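Local coordinates for protein allergen Aed a 2 (Aedes aegypti, PDB 3DXL) that binds and sequesters biogenic amines and leukotrienes of the vertebrate host, countering the response to the mosquito's bite, at residues A164-Q177 against M294-Q303. Residues are numbered along the deposited sequence; the frame is centred on the assembly and turned at random. Where two conformers were deposited one is given.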
ATOM      1  N   ALA A 164      14.219 -12.711  15.383  1.00 14.80           N
ATOM      2  CA  ALA A 164      14.527 -14.114  15.635  1.00 15.55           C
ATOM      3  C   ALA A 164      15.913 -14.233  16.253  1.00 15.69           C
ATOM      4  O   ALA A 164      16.844 -13.518  15.868  1.00 15.90           O
ATOM      5  CB  ALA A 164      14.449 -14.912  14.348  1.00 16.36           C
ATOM      6  N   GLY A 165      16.036 -15.137  17.219  1.00 15.63           N
ATOM      7  CA  GLY A 165      17.305 -15.383  17.902  1.00 15.93           C
ATOM      8  C   GLY A 165      17.616 -14.416  19.030  1.00 15.82           C
ATOM      9  O   GLY A 165      18.610 -14.593  19.742  1.00 16.85           O
ATOM     10  N   SER A 166      16.771 -13.400  19.208  1.00 15.41           N
ATOM     11  CA  SER A 166      16.938 -12.428  20.279  1.00 15.13           C
ATOM     12  C   SER A 166      16.010 -12.736  21.446  1.00 14.92           C
ATOM     13  O   SER A 166      15.035 -13.470  21.297  1.00 14.23           O
ATOM     14  CB  SER A 166      16.652 -11.013  19.774  1.00 15.41           C
ATOM     15  OG  SER A 166      15.256 -10.781  19.713  1.00 15.25           O
ATOM     16  N   ASP A 167      16.315 -12.140  22.594  1.00 15.16           N
ATOM     17  CA  ASP A 167      15.489 -12.267  23.785  1.00 15.65           C
ATOM     18  C   ASP A 167      14.140 -11.539  23.662  1.00 15.20           C
ATOM     19  O   ASP A 167      13.284 -11.666  24.533  1.00 15.64           O
ATOM     20  CB  ASP A 167      16.263 -11.797  25.029  1.00 16.57           C
ATOM     21  CG  ASP A 167      16.648 -10.322  24.979  1.00 19.58           C
ATOM     22  OD1 ASP A 167      16.271  -9.602  24.026  1.00 22.59           O
ATOM     23  OD2 ASP A 167      17.345  -9.875  25.920  1.00 23.37           O
ATOM     24  N   LYS A 168      13.965 -10.782  22.577  1.00 14.77           N
ATOM     25  CA  LYS A 168      12.720 -10.060  22.296  1.00 14.04           C
ATOM     26  C   LYS A 168      11.679 -10.929  21.601  1.00 12.74           C
ATOM     27  O   LYS A 168      10.477 -10.649  21.671  1.00 12.56           O
ATOM     28  CB  LYS A 168      13.014  -8.829  21.432  1.00 14.41           C
ATOM     29  CG  LYS A 168      13.882  -7.790  22.128  1.00 17.57           C
ATOM     30  CD  LYS A 168      13.811  -6.423  21.457  1.00 22.12           C
ATOM     31  CE  LYS A 168      14.784  -6.286  20.291  1.00 24.84           C
ATOM     32  NZ  LYS A 168      14.474  -5.113  19.410  1.00 26.12           N
ATOM     33  N   ARG A 169      12.140 -11.968  20.919  1.00 12.04           N
ATOM     34  CA  ARG A 169      11.288 -12.780  20.059  1.00 12.18           C
ATOM     35  C   ARG A 169      10.066 -13.322  20.791  1.00 12.26           C
ATOM     36  O   ARG A 169       8.971 -13.379  20.231  1.00 11.97           O
ATOM     37  CB  ARG A 169      12.103 -13.917  19.430  1.00 12.32           C
ATOM     38  CG  ARG A 169      11.390 -14.655  18.310  1.00 12.23           C
ATOM     39  CD  ARG A 169      11.146 -13.713  17.146  1.00 13.34           C
ATOM     40  NE  ARG A 169      10.882 -14.429  15.907  1.00 13.71           N
ATOM     41  CZ  ARG A 169      10.684 -13.827  14.737  1.00 13.97           C
ATOM     42  NH1 ARG A 169      10.733 -12.507  14.649  1.00 13.43           N
ATOM     43  NH2 ARG A 169      10.455 -14.559  13.657  1.00 16.69           N
ATOM     44  N   GLN A 170      10.260 -13.690  22.056  1.00 12.66           N
ATOM     45  CA  GLN A 170       9.210 -14.286  22.891  1.00 13.54           C
ATOM     46  C   GLN A 170       7.977 -13.399  23.045  1.00 12.58           C
ATOM     47  O   GLN A 170       6.881 -13.898  23.267  1.00 12.86           O
ATOM     48  CB  GLN A 170       9.777 -14.662  24.272  1.00 13.80           C
ATOM     49  CG  GLN A 170      10.285 -13.471  25.093  1.00 16.08           C
ATOM     50  CD  GLN A 170      10.973 -13.875  26.390  1.00 17.15           C
ATOM     51  OE1 GLN A 170      10.432 -14.647  27.177  1.00 21.05           O
ATOM     52  NE2 GLN A 170      12.165 -13.338  26.621  1.00 19.54           N
ATOM     53  N   GLN A 171       8.151 -12.086  22.913  1.00 11.62           N
ATOM     54  CA  GLN A 171       7.028 -11.167  23.053  1.00 11.54           C
ATOM     55  C   GLN A 171       5.974 -11.346  21.967  1.00 10.89           C
ATOM     56  O   GLN A 171       4.832 -10.939  22.147  1.00 10.43           O
ATOM     57  CB  GLN A 171       7.508  -9.721  23.096  1.00 11.84           C
ATOM     58  CG  GLN A 171       8.350  -9.390  24.321  1.00 13.49           C
ATOM     59  CD  GLN A 171       8.656  -7.914  24.409  1.00 15.91           C
ATOM     60  OE1 GLN A 171       7.760  -7.071  24.358  1.00 15.35           O
ATOM     61  NE2 GLN A 171       9.930  -7.588  24.544  1.00 17.05           N
ATOM     62  N   LEU A 172       6.355 -11.962  20.849  1.00 10.48           N
ATOM     63  CA  LEU A 172       5.399 -12.174  19.767  1.00 10.72           C
ATOM     64  C   LEU A 172       4.231 -13.059  20.207  1.00 11.14           C
ATOM     65  O   LEU A 172       3.145 -12.948  19.657  1.00 11.49           O
ATOM     66  CB  LEU A 172       6.086 -12.744  18.529  1.00 10.66           C
ATOM     67  CG  LEU A 172       7.050 -11.790  17.819  1.00 11.00           C
ATOM     68  CD1 LEU A 172       7.581 -12.465  16.567  1.00 12.33           C
ATOM     69  CD2 LEU A 172       6.381 -10.456  17.467  1.00 12.12           C
ATOM     70  N   CYS A 173       4.454 -13.929  21.194  1.00 12.38           N
ATOM     71  CA  CYS A 173       3.381 -14.758  21.739  1.00 13.90           C
ATOM     72  C   CYS A 173       2.206 -13.907  22.195  1.00 13.57           C
ATOM     73  O   CYS A 173       1.054 -14.228  21.904  1.00 15.86           O
ATOM     74  CB  CYS A 173       3.896 -15.607  22.902  1.00 14.82           C
ATOM     75  SG  CYS A 173       5.033 -16.898  22.392  1.00 18.62           S
ATOM     76  N   GLN A 174       2.499 -12.825  22.907  1.00 12.60           N
ATOM     77  CA  GLN A 174       1.468 -11.928  23.412  1.00 12.70           C
ATOM     78  C   GLN A 174       0.989 -10.970  22.316  1.00 11.49           C
ATOM     79  O   GLN A 174      -0.212 -10.701  22.206  1.00 11.36           O
ATOM     80  CB  GLN A 174       1.993 -11.146  24.618  1.00 14.04           C
ATOM     81  CG  GLN A 174       2.289 -12.007  25.857  1.00 17.33           C
ATOM     82  CD  GLN A 174       3.675 -12.639  25.830  1.00 21.51           C
ATOM     83  OE1 GLN A 174       4.680 -11.956  25.613  1.00 23.70           O
ATOM     84  NE2 GLN A 174       3.733 -13.947  26.051  1.00 23.33           N
ATOM     85  N   ILE A 175       1.925 -10.459  21.515  1.00 10.69           N
ATOM     86  CA  ILE A 175       1.600  -9.486  20.483  1.00 10.49           C
ATOM     87  C   ILE A 175       0.601 -10.063  19.471  1.00  9.95           C
ATOM     88  O   ILE A 175      -0.387  -9.405  19.109  1.00  9.88           O
ATOM     89  CB  ILE A 175       2.892  -8.966  19.814  1.00 10.69           C
ATOM     90  CG1 ILE A 175       3.630  -8.042  20.787  1.00 10.85           C
ATOM     91  CG2 ILE A 175       2.587  -8.232  18.501  1.00 11.14           C
ATOM     92  CD1 ILE A 175       5.065  -7.755  20.414  1.00 12.50           C
ATOM     93  N   ARG A 176       0.820 -11.309  19.066  1.00  9.97           N
ATOM     94  CA  ARG A 176      -0.025 -11.943  18.059  1.00 11.07           C
ATOM     95  C   ARG A 176      -1.397 -12.304  18.610  1.00 11.96           C
ATOM     96  O   ARG A 176      -2.316 -12.590  17.842  1.00 12.68           O
ATOM     97  CB  ARG A 176       0.645 -13.181  17.475  1.00 11.19           C
ATOM     98  CG  ARG A 176       1.843 -12.876  16.602  1.00 11.13           C
ATOM     99  CD  ARG A 176       2.308 -14.134  15.924  1.00 14.46           C
ATOM    100  NE  ARG A 176       3.452 -13.894  15.048  1.00 14.95           N
ATOM    101  CZ  ARG A 176       4.037 -14.831  14.312  1.00 17.70           C
ATOM    102  NH1 ARG A 176       3.585 -16.081  14.332  1.00 19.37           N
ATOM    103  NH2 ARG A 176       5.075 -14.517  13.546  1.00 18.52           N
ATOM    104  N   GLN A 177      -1.525 -12.285  19.935  1.00 11.96           N
ATOM    105  CA  GLN A 177      -2.816 -12.510  20.598  1.00 12.96           C
ATOM    106  C   GLN A 177      -3.499 -11.195  20.989  1.00 12.08           C
ATOM    107  O   GLN A 177      -4.397 -11.164  21.843  1.00 12.22           O
ATOM    108  CB  GLN A 177      -2.652 -13.439  21.806  1.00 13.86           C
ATOM    109  CG  GLN A 177      -2.186 -14.844  21.436  1.00 16.69           C
ATOM    110  CD  GLN A 177      -2.045 -15.744  22.641  1.00 17.44           C
ATOM    111  OE1 GLN A 177      -3.030 -16.280  23.151  1.00 22.23           O
ATOM    112  NE2 GLN A 177      -0.817 -15.911  23.107  1.00 20.88           N
ATOM    113  N   MET A 294      -0.400 -21.590  20.412  1.00 37.88           N
ATOM    114  CA  MET A 294       0.344 -20.775  19.457  1.00 37.70           C
ATOM    115  C   MET A 294       1.836 -21.106  19.455  1.00 37.40           C
ATOM    116  O   MET A 294       2.417 -21.417  20.496  1.00 37.35           O
ATOM    117  CB  MET A 294       0.135 -19.284  19.745  1.00 37.88           C
ATOM    118  CG  MET A 294       0.864 -18.354  18.779  1.00 37.79           C
ATOM    119  SD  MET A 294       0.512 -16.609  19.037  1.00 37.28           S
ATOM    120  CE  MET A 294      -1.103 -16.476  18.271  1.00 37.55           C
ATOM    121  N   GLU A 295       2.441 -21.030  18.271  1.00 36.68           N
ATOM    122  CA  GLU A 295       3.874 -21.233  18.098  1.00 35.99           C
ATOM    123  C   GLU A 295       4.544 -20.005  17.489  1.00 34.68           C
ATOM    124  O   GLU A 295       3.967 -19.339  16.626  1.00 34.68           O
ATOM    125  CB  GLU A 295       4.140 -22.443  17.199  1.00 36.09           C
ATOM    126  CG  GLU A 295       3.856 -23.793  17.841  1.00 36.67           C
ATOM    127  CD  GLU A 295       4.100 -24.964  16.897  1.00 36.77           C
ATOM    128  OE1 GLU A 295       4.721 -24.771  15.827  1.00 37.33           O
ATOM    129  OE2 GLU A 295       3.668 -26.088  17.228  1.00 38.04           O
ATOM    130  N   ILE A 296       5.760 -19.712  17.949  1.00 33.07           N
ATOM    131  CA  ILE A 296       6.629 -18.725  17.304  1.00 31.51           C
ATOM    132  C   ILE A 296       7.922 -19.434  16.901  1.00 30.58           C
ATOM    133  O   ILE A 296       8.636 -19.963  17.755  1.00 30.18           O
ATOM    134  CB  ILE A 296       6.943 -17.506  18.223  1.00 31.37           C
ATOM    135  CG1 ILE A 296       5.657 -16.849  18.755  1.00 31.20           C
ATOM    136  CG2 ILE A 296       7.836 -16.486  17.503  1.00 30.87           C
ATOM    137  CD1 ILE A 296       4.737 -16.250  17.699  1.00 31.27           C
ATOM    138  N   ASP A 297       8.205 -19.444  15.598  1.00 29.62           N
ATOM    139  CA  ASP A 297       9.365 -20.151  15.030  1.00 28.82           C
ATOM    140  C   ASP A 297       9.452 -21.601  15.521  1.00 28.57           C
ATOM    141  O   ASP A 297      10.533 -22.087  15.862  1.00 28.49           O
ATOM    142  CB  ASP A 297      10.679 -19.414  15.339  1.00 28.59           C
ATOM    143  CG  ASP A 297      10.585 -17.919  15.114  1.00 27.93           C
ATOM    144  OD1 ASP A 297      10.080 -17.492  14.050  1.00 27.61           O
ATOM    145  OD2 ASP A 297      11.032 -17.172  16.008  1.00 25.81           O
ATOM    146  N   GLY A 298       8.304 -22.273  15.576  1.00 28.45           N
ATOM    147  CA  GLY A 298       8.240 -23.663  16.022  1.00 28.41           C
ATOM    148  C   GLY A 298       8.207 -23.855  17.530  1.00 28.28           C
ATOM    149  O   GLY A 298       7.870 -24.947  18.004  1.00 28.32           O
ATOM    150  N   LYS A 299       8.568 -22.809  18.281  1.00 28.25           N
ATOM    151  CA  LYS A 299       8.576 -22.862  19.742  0.50 28.12           C
ATOM    152  C   LYS A 299       7.182 -22.604  20.308  1.00 28.15           C
ATOM    153  O   LYS A 299       6.480 -21.691  19.864  1.00 28.17           O
ATOM    154  CB  LYS A 299       9.574 -21.857  20.328  0.50 28.26           C
ATOM    155  CG  LYS A 299      11.030 -22.101  19.951  0.50 28.18           C
ATOM    156  CD  LYS A 299      11.954 -21.195  20.753  0.50 27.53           C
ATOM    157  CE  LYS A 299      13.416 -21.415  20.399  0.50 28.71           C
ATOM    158  NZ  LYS A 299      13.796 -20.763  19.111  0.50 26.46           N
ATOM    159  N   GLN A 300       6.791 -23.412  21.290  1.00 27.99           N
ATOM    160  CA  GLN A 300       5.484 -23.287  21.932  1.00 27.94           C
ATOM    161  C   GLN A 300       5.418 -22.061  22.834  1.00 27.56           C
ATOM    162  O   GLN A 300       6.320 -21.819  23.640  1.00 27.44           O
ATOM    163  CB  GLN A 300       5.168 -24.538  22.757  1.00 28.18           C
ATOM    164  CG  GLN A 300       5.139 -25.841  21.968  1.00 29.50           C
ATOM    165  CD  GLN A 300       3.854 -26.031  21.184  1.00 31.16           C
ATOM    166  OE1 GLN A 300       2.754 -25.829  21.705  1.00 32.21           O
ATOM    167  NE2 GLN A 300       3.986 -26.436  19.928  1.00 32.10           N
ATOM    168  N   CYS A 301       4.342 -21.290  22.692  1.00 27.34           N
ATOM    169  CA  CYS A 301       4.101 -20.142  23.560  1.00 27.16           C
ATOM    170  C   CYS A 301       3.573 -20.599  24.918  1.00 28.21           C
ATOM    171  O   CYS A 301       2.722 -21.489  24.980  1.00 28.37           O
ATOM    172  CB  CYS A 301       3.118 -19.169  22.908  1.00 26.05           C
ATOM    173  SG  CYS A 301       3.810 -18.267  21.512  1.00 23.37           S
ATOM    174  N   PRO A 302       4.080 -19.994  26.011  1.00 29.32           N
ATOM    175  CA  PRO A 302       3.613 -20.340  27.359  1.00 30.20           C
ATOM    176  C   PRO A 302       2.175 -19.882  27.635  1.00 31.07           C
ATOM    177  O   PRO A 302       1.626 -20.179  28.705  1.00 31.38           O
ATOM    178  CB  PRO A 302       4.601 -19.607  28.273  1.00 30.22           C
ATOM    179  CG  PRO A 302       5.118 -18.483  27.456  1.00 29.89           C
ATOM    180  CD  PRO A 302       5.135 -18.963  26.039  1.00 29.52           C
ATOM    181  N   GLN A 303       1.580 -19.173  26.677  1.00 31.88           N
ATOM    182  CA  GLN A 303       0.192 -18.721  26.772  1.00 32.64           C
ATOM    183  C   GLN A 303      -0.588 -19.041  25.496  1.00 32.81           C
ATOM    184  O   GLN A 303      -0.078 -18.888  24.382  1.00 33.14           O
ATOM    185  CB  GLN A 303       0.125 -17.219  27.070  1.00 33.00           C
ATOM    186  CG  GLN A 303       0.650 -16.818  28.452  1.00 34.19           C
ATOM    187  CD  GLN A 303      -0.243 -17.286  29.590  1.00 34.13           C
ATOM    188  OE1 GLN A 303       0.151 -18.131  30.395  1.00 36.22           O
ATOM    189  NE2 GLN A 303      -1.452 -16.739  29.659  1.00 35.67           N
TER
HETATM  190  O   HOH W   1       6.386 -18.022  13.817  1.00 27.77           O
HETATM  191  O   HOH W   2       1.469 -17.592  15.542  1.00 35.37           O
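Asp-297 is gripped side-on by Arg-169: NE reaches OD2 at 2.7 Å and NH2 reaches OD1 at 3.0 Å, each carboxylate oxygen using its syn lone pair, with the two flat groups only 15° from coplanar. Asp-297 sits in the type I' turn of a C-terminal beta hairpin, strands 295-296 and 299-300, which lies against the short helix 172-175 of the amine-binding PBP/GOBP domain. Leu-172 CD1 lies over the rim of one face of the Arg-169 guanidinium and Ala-164 CB over the rim of the opposite one, while NH1 is tied to Tyr-162 O and Asn-159 OD1. The Cys-173 to Cys-301 disulfide (chi3 -81°) fastens the chain end to the helix, and Ile-296 CG1 packs on Cys-173 SG at 3.7 Å. Ile-296 CG1 lies anti to its carbonyl carbon (chi1 -54°), and the further bend at chi2 brings CD1 over the rim of one Arg-176 guanidinium face, 3.6 Å from NH1. Arg-176, a noradrenaline-binding residue, is salt-bridged through NH2 to Glu-158, another such residue; a water links its NH1 to Glu-295 O. Met-294 CE meets Gln-177 CG at 3.7 Å. Gln-177 NE2 donates to Cys-173 O at 2.8 Å, from above the carbonyl plane, and weakly to Gln-303 O at 3.3 Å.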